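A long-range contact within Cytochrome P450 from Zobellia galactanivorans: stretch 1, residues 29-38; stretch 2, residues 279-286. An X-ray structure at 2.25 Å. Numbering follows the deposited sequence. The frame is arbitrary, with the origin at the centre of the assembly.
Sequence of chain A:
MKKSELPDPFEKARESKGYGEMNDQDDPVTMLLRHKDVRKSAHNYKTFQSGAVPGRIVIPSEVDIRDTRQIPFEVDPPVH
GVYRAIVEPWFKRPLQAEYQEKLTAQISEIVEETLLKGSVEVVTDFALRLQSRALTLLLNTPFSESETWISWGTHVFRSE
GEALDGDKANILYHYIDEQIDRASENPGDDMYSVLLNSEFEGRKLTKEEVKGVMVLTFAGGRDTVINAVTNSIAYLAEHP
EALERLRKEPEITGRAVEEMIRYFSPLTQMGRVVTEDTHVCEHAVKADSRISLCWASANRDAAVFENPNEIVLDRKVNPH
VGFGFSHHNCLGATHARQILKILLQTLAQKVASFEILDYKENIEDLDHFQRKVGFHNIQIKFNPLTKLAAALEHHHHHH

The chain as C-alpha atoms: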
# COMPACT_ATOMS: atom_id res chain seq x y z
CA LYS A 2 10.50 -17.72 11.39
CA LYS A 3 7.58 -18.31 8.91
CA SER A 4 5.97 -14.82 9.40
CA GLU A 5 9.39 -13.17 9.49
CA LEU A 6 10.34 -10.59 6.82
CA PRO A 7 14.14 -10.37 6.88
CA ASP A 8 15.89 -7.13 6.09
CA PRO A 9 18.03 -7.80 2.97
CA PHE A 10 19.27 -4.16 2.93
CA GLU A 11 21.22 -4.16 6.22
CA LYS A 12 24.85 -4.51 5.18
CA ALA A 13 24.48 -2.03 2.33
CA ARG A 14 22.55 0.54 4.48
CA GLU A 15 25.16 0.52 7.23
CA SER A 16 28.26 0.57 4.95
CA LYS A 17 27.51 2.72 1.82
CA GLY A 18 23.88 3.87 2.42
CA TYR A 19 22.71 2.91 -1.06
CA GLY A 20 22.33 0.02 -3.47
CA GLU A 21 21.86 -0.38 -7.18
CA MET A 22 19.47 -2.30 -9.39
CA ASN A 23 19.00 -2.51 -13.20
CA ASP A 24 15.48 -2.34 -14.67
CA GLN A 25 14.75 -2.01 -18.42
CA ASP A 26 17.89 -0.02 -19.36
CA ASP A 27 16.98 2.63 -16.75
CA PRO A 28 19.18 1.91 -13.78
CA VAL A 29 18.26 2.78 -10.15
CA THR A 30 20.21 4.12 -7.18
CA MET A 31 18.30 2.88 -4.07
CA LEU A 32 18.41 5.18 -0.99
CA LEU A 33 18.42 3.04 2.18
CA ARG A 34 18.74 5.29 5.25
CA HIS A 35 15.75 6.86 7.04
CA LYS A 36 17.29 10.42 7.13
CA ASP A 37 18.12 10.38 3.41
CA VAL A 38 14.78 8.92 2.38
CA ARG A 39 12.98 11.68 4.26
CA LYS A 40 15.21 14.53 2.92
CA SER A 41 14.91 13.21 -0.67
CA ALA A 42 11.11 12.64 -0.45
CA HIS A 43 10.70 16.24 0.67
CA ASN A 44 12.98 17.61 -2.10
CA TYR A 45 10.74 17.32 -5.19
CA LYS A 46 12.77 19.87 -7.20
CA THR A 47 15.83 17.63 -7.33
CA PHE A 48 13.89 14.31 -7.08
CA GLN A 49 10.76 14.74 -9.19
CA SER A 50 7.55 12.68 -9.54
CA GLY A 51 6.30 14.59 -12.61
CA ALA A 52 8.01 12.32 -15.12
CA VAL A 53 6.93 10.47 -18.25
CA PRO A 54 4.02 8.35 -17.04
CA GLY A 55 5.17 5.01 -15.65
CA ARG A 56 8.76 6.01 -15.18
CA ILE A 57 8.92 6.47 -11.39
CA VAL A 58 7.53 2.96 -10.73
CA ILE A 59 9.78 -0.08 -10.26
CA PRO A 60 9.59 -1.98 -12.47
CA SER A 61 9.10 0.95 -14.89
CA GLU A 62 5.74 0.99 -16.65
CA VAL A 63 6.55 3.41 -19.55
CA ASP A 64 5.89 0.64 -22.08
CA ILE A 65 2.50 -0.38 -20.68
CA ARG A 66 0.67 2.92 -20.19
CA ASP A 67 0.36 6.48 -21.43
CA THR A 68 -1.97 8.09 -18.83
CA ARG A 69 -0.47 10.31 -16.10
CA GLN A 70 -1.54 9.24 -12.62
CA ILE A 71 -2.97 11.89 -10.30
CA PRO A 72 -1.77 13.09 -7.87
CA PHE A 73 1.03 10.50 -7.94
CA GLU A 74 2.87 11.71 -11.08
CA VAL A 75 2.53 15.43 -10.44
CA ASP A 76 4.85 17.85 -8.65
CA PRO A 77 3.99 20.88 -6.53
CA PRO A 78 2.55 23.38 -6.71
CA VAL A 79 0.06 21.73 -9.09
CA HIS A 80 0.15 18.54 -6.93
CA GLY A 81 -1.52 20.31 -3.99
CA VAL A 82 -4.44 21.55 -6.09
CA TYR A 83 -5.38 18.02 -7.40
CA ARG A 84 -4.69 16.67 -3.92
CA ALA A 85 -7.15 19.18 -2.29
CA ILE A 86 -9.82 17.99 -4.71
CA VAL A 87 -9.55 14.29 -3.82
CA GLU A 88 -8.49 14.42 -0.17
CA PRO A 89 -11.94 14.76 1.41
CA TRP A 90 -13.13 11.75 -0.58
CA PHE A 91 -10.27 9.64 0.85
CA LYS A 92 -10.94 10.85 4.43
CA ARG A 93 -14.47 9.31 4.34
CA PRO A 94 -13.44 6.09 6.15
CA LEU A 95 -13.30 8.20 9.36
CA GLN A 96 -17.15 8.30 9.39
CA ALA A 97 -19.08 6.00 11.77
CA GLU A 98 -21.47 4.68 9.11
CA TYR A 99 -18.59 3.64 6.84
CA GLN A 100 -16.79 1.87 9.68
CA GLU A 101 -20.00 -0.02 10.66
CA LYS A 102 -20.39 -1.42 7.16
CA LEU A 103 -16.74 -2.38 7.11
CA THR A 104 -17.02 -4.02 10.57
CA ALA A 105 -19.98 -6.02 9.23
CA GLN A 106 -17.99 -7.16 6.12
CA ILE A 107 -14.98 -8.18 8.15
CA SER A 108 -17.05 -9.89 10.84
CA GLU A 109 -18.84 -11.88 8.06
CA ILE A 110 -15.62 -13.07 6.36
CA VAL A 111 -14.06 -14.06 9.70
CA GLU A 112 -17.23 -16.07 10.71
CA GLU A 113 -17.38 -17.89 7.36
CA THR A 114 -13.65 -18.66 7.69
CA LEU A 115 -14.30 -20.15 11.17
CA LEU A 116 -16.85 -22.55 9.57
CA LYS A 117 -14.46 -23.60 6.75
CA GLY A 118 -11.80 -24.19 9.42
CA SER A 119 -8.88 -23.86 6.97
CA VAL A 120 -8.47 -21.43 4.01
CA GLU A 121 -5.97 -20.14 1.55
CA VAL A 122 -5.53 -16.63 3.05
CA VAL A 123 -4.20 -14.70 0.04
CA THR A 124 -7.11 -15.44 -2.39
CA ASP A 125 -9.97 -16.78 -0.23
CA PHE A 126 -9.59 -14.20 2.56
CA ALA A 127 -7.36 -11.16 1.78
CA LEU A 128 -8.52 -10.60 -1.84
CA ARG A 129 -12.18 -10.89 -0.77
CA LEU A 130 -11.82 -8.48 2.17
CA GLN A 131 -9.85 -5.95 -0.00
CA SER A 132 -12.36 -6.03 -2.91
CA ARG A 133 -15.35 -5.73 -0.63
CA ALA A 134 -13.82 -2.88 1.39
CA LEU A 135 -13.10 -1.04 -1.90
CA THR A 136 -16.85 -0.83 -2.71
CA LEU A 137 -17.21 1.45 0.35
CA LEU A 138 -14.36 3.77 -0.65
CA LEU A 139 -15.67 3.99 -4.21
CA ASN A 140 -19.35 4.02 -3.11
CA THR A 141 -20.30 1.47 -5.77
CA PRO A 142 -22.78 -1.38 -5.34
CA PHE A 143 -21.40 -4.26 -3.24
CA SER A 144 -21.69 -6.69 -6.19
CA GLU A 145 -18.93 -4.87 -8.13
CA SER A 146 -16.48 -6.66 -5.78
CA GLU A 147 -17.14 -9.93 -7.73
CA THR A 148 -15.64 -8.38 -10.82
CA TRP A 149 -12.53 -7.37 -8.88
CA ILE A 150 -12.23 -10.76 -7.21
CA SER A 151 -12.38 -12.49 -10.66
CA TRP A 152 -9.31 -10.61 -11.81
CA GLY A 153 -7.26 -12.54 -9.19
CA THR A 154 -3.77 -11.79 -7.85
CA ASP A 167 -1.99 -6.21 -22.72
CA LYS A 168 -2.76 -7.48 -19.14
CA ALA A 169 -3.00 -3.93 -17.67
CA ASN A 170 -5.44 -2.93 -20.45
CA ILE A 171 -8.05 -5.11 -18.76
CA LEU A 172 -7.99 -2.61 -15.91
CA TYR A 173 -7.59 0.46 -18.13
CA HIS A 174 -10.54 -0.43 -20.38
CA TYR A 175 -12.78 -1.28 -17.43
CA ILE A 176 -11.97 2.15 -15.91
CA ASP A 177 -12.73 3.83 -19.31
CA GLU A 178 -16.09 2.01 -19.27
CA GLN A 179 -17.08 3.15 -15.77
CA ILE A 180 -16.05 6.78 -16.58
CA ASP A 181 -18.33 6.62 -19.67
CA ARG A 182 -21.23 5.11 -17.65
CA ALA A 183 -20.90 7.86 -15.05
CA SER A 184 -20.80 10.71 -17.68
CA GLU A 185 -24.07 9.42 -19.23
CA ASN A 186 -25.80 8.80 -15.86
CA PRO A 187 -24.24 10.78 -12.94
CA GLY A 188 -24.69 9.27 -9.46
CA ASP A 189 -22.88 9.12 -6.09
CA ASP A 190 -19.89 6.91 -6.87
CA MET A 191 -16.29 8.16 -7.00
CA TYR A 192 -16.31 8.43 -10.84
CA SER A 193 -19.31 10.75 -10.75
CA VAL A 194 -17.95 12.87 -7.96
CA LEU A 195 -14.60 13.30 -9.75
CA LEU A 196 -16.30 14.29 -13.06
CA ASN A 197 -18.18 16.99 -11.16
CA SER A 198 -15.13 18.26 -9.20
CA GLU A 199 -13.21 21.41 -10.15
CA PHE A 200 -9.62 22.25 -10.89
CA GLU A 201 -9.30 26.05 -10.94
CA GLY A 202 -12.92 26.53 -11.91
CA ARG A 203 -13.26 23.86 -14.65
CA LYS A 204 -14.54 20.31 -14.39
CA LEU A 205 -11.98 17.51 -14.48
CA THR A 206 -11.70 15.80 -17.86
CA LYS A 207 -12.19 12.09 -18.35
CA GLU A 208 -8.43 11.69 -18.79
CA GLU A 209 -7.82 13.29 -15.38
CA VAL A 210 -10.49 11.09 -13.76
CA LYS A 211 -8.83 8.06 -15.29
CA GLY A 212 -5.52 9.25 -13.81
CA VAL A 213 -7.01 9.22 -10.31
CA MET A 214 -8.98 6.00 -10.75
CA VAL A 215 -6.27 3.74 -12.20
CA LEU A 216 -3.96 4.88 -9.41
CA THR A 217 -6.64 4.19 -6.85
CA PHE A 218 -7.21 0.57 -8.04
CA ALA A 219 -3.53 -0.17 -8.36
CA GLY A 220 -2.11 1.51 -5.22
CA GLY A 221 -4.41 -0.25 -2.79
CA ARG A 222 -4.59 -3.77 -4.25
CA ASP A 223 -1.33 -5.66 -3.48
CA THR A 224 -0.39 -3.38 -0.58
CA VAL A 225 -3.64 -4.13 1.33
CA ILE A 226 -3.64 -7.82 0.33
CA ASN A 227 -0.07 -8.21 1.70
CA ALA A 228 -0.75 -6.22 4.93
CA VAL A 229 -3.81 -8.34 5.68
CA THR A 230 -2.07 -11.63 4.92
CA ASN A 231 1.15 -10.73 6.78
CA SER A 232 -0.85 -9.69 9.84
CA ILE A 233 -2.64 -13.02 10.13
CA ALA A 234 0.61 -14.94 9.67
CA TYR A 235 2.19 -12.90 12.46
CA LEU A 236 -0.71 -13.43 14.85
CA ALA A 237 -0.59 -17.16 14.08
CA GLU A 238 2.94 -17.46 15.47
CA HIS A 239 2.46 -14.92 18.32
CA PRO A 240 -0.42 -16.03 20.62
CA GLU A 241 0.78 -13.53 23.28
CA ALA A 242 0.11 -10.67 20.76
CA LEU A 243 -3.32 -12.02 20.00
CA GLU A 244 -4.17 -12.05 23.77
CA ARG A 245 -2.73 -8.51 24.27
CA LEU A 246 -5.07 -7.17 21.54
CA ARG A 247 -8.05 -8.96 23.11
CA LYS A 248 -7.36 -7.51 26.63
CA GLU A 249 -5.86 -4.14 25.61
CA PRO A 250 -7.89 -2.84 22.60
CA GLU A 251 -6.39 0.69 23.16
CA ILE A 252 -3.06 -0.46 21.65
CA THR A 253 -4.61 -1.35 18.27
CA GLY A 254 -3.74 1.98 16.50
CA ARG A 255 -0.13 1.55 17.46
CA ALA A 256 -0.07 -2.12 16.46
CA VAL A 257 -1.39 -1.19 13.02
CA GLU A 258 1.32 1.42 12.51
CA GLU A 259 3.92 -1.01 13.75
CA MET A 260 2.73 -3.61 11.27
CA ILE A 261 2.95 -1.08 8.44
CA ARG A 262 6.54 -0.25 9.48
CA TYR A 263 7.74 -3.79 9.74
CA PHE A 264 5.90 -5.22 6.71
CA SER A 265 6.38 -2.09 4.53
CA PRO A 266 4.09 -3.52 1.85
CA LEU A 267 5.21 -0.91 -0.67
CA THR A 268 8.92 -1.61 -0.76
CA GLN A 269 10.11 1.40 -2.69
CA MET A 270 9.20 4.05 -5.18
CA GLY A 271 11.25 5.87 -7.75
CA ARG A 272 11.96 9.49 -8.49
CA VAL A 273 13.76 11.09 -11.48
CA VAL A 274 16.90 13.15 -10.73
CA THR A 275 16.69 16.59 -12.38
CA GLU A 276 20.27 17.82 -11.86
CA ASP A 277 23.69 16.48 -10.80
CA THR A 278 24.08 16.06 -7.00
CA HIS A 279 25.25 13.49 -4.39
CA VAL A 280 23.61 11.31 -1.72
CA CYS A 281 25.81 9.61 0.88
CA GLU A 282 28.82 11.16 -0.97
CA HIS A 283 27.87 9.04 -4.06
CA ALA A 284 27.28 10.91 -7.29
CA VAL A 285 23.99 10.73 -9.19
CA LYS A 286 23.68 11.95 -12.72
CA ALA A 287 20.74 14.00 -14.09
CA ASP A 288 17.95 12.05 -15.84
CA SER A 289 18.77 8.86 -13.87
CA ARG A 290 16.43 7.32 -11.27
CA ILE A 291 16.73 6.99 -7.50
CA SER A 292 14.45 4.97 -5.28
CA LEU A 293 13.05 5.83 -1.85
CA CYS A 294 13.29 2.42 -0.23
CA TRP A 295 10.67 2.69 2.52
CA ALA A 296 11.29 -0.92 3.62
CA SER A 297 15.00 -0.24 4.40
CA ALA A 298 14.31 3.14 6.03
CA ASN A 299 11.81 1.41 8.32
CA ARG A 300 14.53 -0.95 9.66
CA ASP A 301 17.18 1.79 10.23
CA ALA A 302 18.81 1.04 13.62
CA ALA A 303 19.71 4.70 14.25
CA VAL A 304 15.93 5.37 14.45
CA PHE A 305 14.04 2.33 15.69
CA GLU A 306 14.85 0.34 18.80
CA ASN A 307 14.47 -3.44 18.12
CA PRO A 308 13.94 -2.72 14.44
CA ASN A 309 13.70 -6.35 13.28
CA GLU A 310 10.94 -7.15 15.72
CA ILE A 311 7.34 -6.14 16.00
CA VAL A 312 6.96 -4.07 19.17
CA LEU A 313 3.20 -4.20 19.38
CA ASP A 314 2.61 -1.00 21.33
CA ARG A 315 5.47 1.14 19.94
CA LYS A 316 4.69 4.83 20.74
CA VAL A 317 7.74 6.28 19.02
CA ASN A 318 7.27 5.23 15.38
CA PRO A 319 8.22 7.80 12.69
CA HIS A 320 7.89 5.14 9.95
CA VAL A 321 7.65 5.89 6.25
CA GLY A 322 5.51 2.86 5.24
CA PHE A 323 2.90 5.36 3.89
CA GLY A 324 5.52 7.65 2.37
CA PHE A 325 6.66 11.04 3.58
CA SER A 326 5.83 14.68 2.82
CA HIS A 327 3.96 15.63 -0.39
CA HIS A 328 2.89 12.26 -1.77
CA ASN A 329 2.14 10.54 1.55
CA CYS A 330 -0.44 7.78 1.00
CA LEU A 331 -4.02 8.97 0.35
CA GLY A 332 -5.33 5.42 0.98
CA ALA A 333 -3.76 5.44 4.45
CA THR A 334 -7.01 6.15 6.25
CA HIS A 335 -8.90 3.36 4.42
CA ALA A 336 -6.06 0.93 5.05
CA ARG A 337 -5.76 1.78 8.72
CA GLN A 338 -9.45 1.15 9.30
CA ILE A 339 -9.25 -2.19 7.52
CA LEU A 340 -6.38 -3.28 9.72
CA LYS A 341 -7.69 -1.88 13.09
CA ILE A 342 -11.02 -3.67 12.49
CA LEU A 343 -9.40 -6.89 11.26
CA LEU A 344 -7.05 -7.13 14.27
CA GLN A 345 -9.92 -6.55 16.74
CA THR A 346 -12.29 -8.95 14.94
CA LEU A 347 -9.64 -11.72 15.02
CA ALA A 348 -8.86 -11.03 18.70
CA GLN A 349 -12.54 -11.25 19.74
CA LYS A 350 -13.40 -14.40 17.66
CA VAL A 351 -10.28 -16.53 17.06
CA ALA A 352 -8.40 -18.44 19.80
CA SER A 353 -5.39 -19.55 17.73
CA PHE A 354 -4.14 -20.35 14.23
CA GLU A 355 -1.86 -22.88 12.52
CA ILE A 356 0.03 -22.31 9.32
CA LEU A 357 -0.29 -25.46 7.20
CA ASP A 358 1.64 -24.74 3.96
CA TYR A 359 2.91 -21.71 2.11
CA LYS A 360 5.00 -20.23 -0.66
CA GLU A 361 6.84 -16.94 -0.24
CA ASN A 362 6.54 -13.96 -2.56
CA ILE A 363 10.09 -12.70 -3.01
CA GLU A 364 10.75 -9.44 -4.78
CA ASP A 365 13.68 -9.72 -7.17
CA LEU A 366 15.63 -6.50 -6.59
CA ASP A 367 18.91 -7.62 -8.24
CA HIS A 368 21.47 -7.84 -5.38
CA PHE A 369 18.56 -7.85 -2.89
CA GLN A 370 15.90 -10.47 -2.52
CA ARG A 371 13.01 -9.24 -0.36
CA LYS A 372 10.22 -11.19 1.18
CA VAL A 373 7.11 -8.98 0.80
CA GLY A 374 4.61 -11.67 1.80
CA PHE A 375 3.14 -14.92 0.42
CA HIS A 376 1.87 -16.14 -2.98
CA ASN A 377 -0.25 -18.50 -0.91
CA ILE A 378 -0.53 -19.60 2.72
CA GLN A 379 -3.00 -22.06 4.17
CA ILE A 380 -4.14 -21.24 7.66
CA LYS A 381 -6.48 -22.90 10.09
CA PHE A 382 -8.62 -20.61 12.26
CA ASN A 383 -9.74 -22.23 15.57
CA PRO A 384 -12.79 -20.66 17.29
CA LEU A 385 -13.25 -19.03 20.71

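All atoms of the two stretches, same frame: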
# COMPACT_ATOMS: atom_id res chain seq x y z
N VAL A 29 18.80 2.17 -11.38
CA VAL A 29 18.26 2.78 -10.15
C VAL A 29 19.30 2.79 -9.03
O VAL A 29 19.88 1.77 -8.71
CB VAL A 29 17.00 2.01 -9.64
CG1 VAL A 29 16.51 2.52 -8.30
CG2 VAL A 29 15.85 2.10 -10.65
N THR A 30 19.50 3.96 -8.45
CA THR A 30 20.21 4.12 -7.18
C THR A 30 19.24 4.14 -5.96
O THR A 30 18.56 5.14 -5.72
CB THR A 30 21.01 5.43 -7.21
OG1 THR A 30 21.83 5.46 -8.38
CG2 THR A 30 21.89 5.53 -5.97
N MET A 31 19.22 3.07 -5.19
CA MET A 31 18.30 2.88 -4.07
C MET A 31 18.78 3.56 -2.79
O MET A 31 19.79 3.15 -2.26
CB MET A 31 18.16 1.38 -3.79
CG MET A 31 17.90 0.53 -5.03
SD MET A 31 17.72 -1.27 -4.75
CE MET A 31 16.55 -1.30 -3.38
N LEU A 32 18.06 4.57 -2.27
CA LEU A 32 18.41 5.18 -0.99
C LEU A 32 17.88 4.32 0.19
O LEU A 32 16.72 3.93 0.20
CB LEU A 32 17.84 6.58 -0.92
CG LEU A 32 18.65 7.65 -1.66
CD1 LEU A 32 19.28 7.16 -2.95
CD2 LEU A 32 17.83 8.90 -1.96
N LEU A 33 18.72 4.04 1.18
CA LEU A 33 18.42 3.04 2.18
C LEU A 33 18.30 3.55 3.61
O LEU A 33 17.75 2.85 4.46
CB LEU A 33 19.49 1.96 2.11
CG LEU A 33 19.69 1.28 0.75
CD1 LEU A 33 20.88 0.33 0.85
CD2 LEU A 33 18.44 0.54 0.28
N ARG A 34 18.80 4.74 3.89
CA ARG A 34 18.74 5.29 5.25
C ARG A 34 17.52 6.18 5.48
O ARG A 34 17.20 7.02 4.65
CB ARG A 34 19.99 6.11 5.54
CG ARG A 34 21.25 5.25 5.57
CD ARG A 34 22.50 6.10 5.74
NE ARG A 34 23.70 5.26 5.75
CZ ARG A 34 24.93 5.68 5.45
NH1 ARG A 34 25.15 6.94 5.09
NH2 ARG A 34 25.95 4.82 5.49
N HIS A 35 16.89 6.01 6.64
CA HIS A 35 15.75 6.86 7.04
C HIS A 35 15.92 8.38 6.76
O HIS A 35 15.06 9.00 6.14
CB HIS A 35 15.45 6.62 8.52
CG HIS A 35 14.12 7.14 8.98
ND1 HIS A 35 13.96 8.40 9.54
CD2 HIS A 35 12.90 6.54 9.05
CE1 HIS A 35 12.69 8.56 9.90
NE2 HIS A 35 12.02 7.45 9.60
N LYS A 36 17.03 8.96 7.22
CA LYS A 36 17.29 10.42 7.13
C LYS A 36 17.35 10.87 5.66
O LYS A 36 16.85 11.95 5.32
CB LYS A 36 18.62 10.75 7.86
CG LYS A 36 18.86 12.25 8.17
N ASP A 37 17.94 10.04 4.81
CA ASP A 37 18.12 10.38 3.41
C ASP A 37 16.84 10.20 2.62
O ASP A 37 16.56 10.95 1.66
CB ASP A 37 19.20 9.49 2.76
CG ASP A 37 20.62 9.79 3.26
OD1 ASP A 37 21.04 10.97 3.23
OD2 ASP A 37 21.32 8.82 3.66
N VAL A 38 16.08 9.17 2.99
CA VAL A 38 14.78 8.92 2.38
C VAL A 38 13.80 10.06 2.68
O VAL A 38 13.10 10.52 1.80
CB VAL A 38 14.21 7.57 2.82
CG1 VAL A 38 12.72 7.49 2.52
CG2 VAL A 38 14.95 6.44 2.09
N HIS A 279 24.75 14.67 -5.11
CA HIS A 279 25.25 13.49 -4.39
C HIS A 279 24.29 13.10 -3.25
O HIS A 279 23.58 13.94 -2.69
CB HIS A 279 26.64 13.78 -3.77
CG HIS A 279 27.62 14.41 -4.72
ND1 HIS A 279 28.54 13.67 -5.44
CD2 HIS A 279 27.79 15.70 -5.08
CE1 HIS A 279 29.24 14.49 -6.20
NE2 HIS A 279 28.81 15.73 -6.00
N VAL A 280 24.30 11.82 -2.91
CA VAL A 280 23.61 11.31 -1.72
C VAL A 280 24.52 10.26 -1.10
O VAL A 280 24.95 9.32 -1.78
CB VAL A 280 22.27 10.64 -2.05
CG1 VAL A 280 21.41 10.50 -0.80
CG2 VAL A 280 21.51 11.41 -3.12
N CYS A 281 24.80 10.41 0.20
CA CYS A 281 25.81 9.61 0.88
C CYS A 281 27.19 9.73 0.21
O CYS A 281 27.89 8.71 0.09
CB CYS A 281 25.41 8.12 0.91
SG CYS A 281 23.69 7.82 1.34
N GLU A 282 27.55 10.94 -0.25
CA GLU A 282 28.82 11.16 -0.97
C GLU A 282 28.99 10.32 -2.27
O GLU A 282 30.11 10.14 -2.76
CB GLU A 282 30.03 10.92 -0.03
CG GLU A 282 30.51 12.15 0.74
CD GLU A 282 29.56 12.63 1.81
OE1 GLU A 282 29.90 13.61 2.51
OE2 GLU A 282 28.46 12.04 1.96
N HIS A 283 27.88 9.81 -2.81
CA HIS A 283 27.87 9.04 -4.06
C HIS A 283 27.16 9.89 -5.11
O HIS A 283 26.11 10.48 -4.84
CB HIS A 283 27.16 7.70 -3.89
CG HIS A 283 27.03 6.92 -5.17
ND1 HIS A 283 25.84 6.83 -5.85
CD2 HIS A 283 27.93 6.22 -5.88
CE1 HIS A 283 26.01 6.09 -6.94
NE2 HIS A 283 27.28 5.71 -6.98
N ALA A 284 27.74 9.96 -6.30
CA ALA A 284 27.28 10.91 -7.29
C ALA A 284 26.09 10.30 -8.01
O ALA A 284 26.06 9.08 -8.25
CB ALA A 284 28.40 11.26 -8.25
N VAL A 285 25.11 11.15 -8.34
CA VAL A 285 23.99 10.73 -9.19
C VAL A 285 23.78 11.75 -10.29
O VAL A 285 23.68 12.98 -10.04
CB VAL A 285 22.67 10.53 -8.42
CG1 VAL A 285 21.89 9.39 -9.07
CG2 VAL A 285 22.91 10.22 -6.96
N LYS A 286 23.71 11.19 -11.50
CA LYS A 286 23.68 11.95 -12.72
C LYS A 286 22.22 12.37 -13.04
O LYS A 286 21.26 11.65 -12.71
CB LYS A 286 24.32 11.14 -13.87

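No hydrogen bond crosses this contact, although five of the eight side chains that meet in it carry a polar group; the contacts between the strand and helix start of one stretch and the hairpin of the other are all between side chains. The contact also buries a polar atom that has no partner anywhere in the model: ND1 of H283 lies 4.2 Å from CG2 of T30, a methyl that can offer it no hydrogen bond.

The backbones stay well apart. The nearest CA pairs are T30 CA to V285 CA at 7.9 Å and D37 CA to V280 CA at 7.6 Å, too far for main-chain pairing; the backbone hydrogen bonds found here lie within each stretch. In residues 279-286, a type I' turn from V280 to H283 reverses the chain, closed by V280 N to H283 O at 3.0 Å and H283 N to V280 O at 3.1 Å. C281 and E282 both adopt positive phi (57° and 59°), as this turn type requires. In the other stretch, strand 29-32 gives way to a helix with R34 at its N-cap position; R34 O accepts from V38 N at 2.9 Å, the first turn's i to i+4 bond.

The side chains follow this layout. T30 points toward the hairpin, and its OG1 sits 4.0 Å from V285 CG1, a van der Waals contact. L32 CB points sideways, yet the side chain reaches across to place CG 4.1 Å from V280 CG1, the apolar pairing of the interface. V280 CG1 also lies 4.1 Å from D37 OD1, so one methyl touches both a leucine and a carboxylate.

At the turn, the CA-to-CB bond of C281 points toward the other stretch, and with chi1 at -44° (m) its SG lies 3.5 Å from D37 OD2 and 4.1 Å from R34 NH1, oblique to the guanidinium. The sulfur thus packs near groups of opposite charge, while R34 NE and NH2 find hydrogen-bond partners elsewhere in the structure. In total 287 Å² is buried, both sides summed, a modest area.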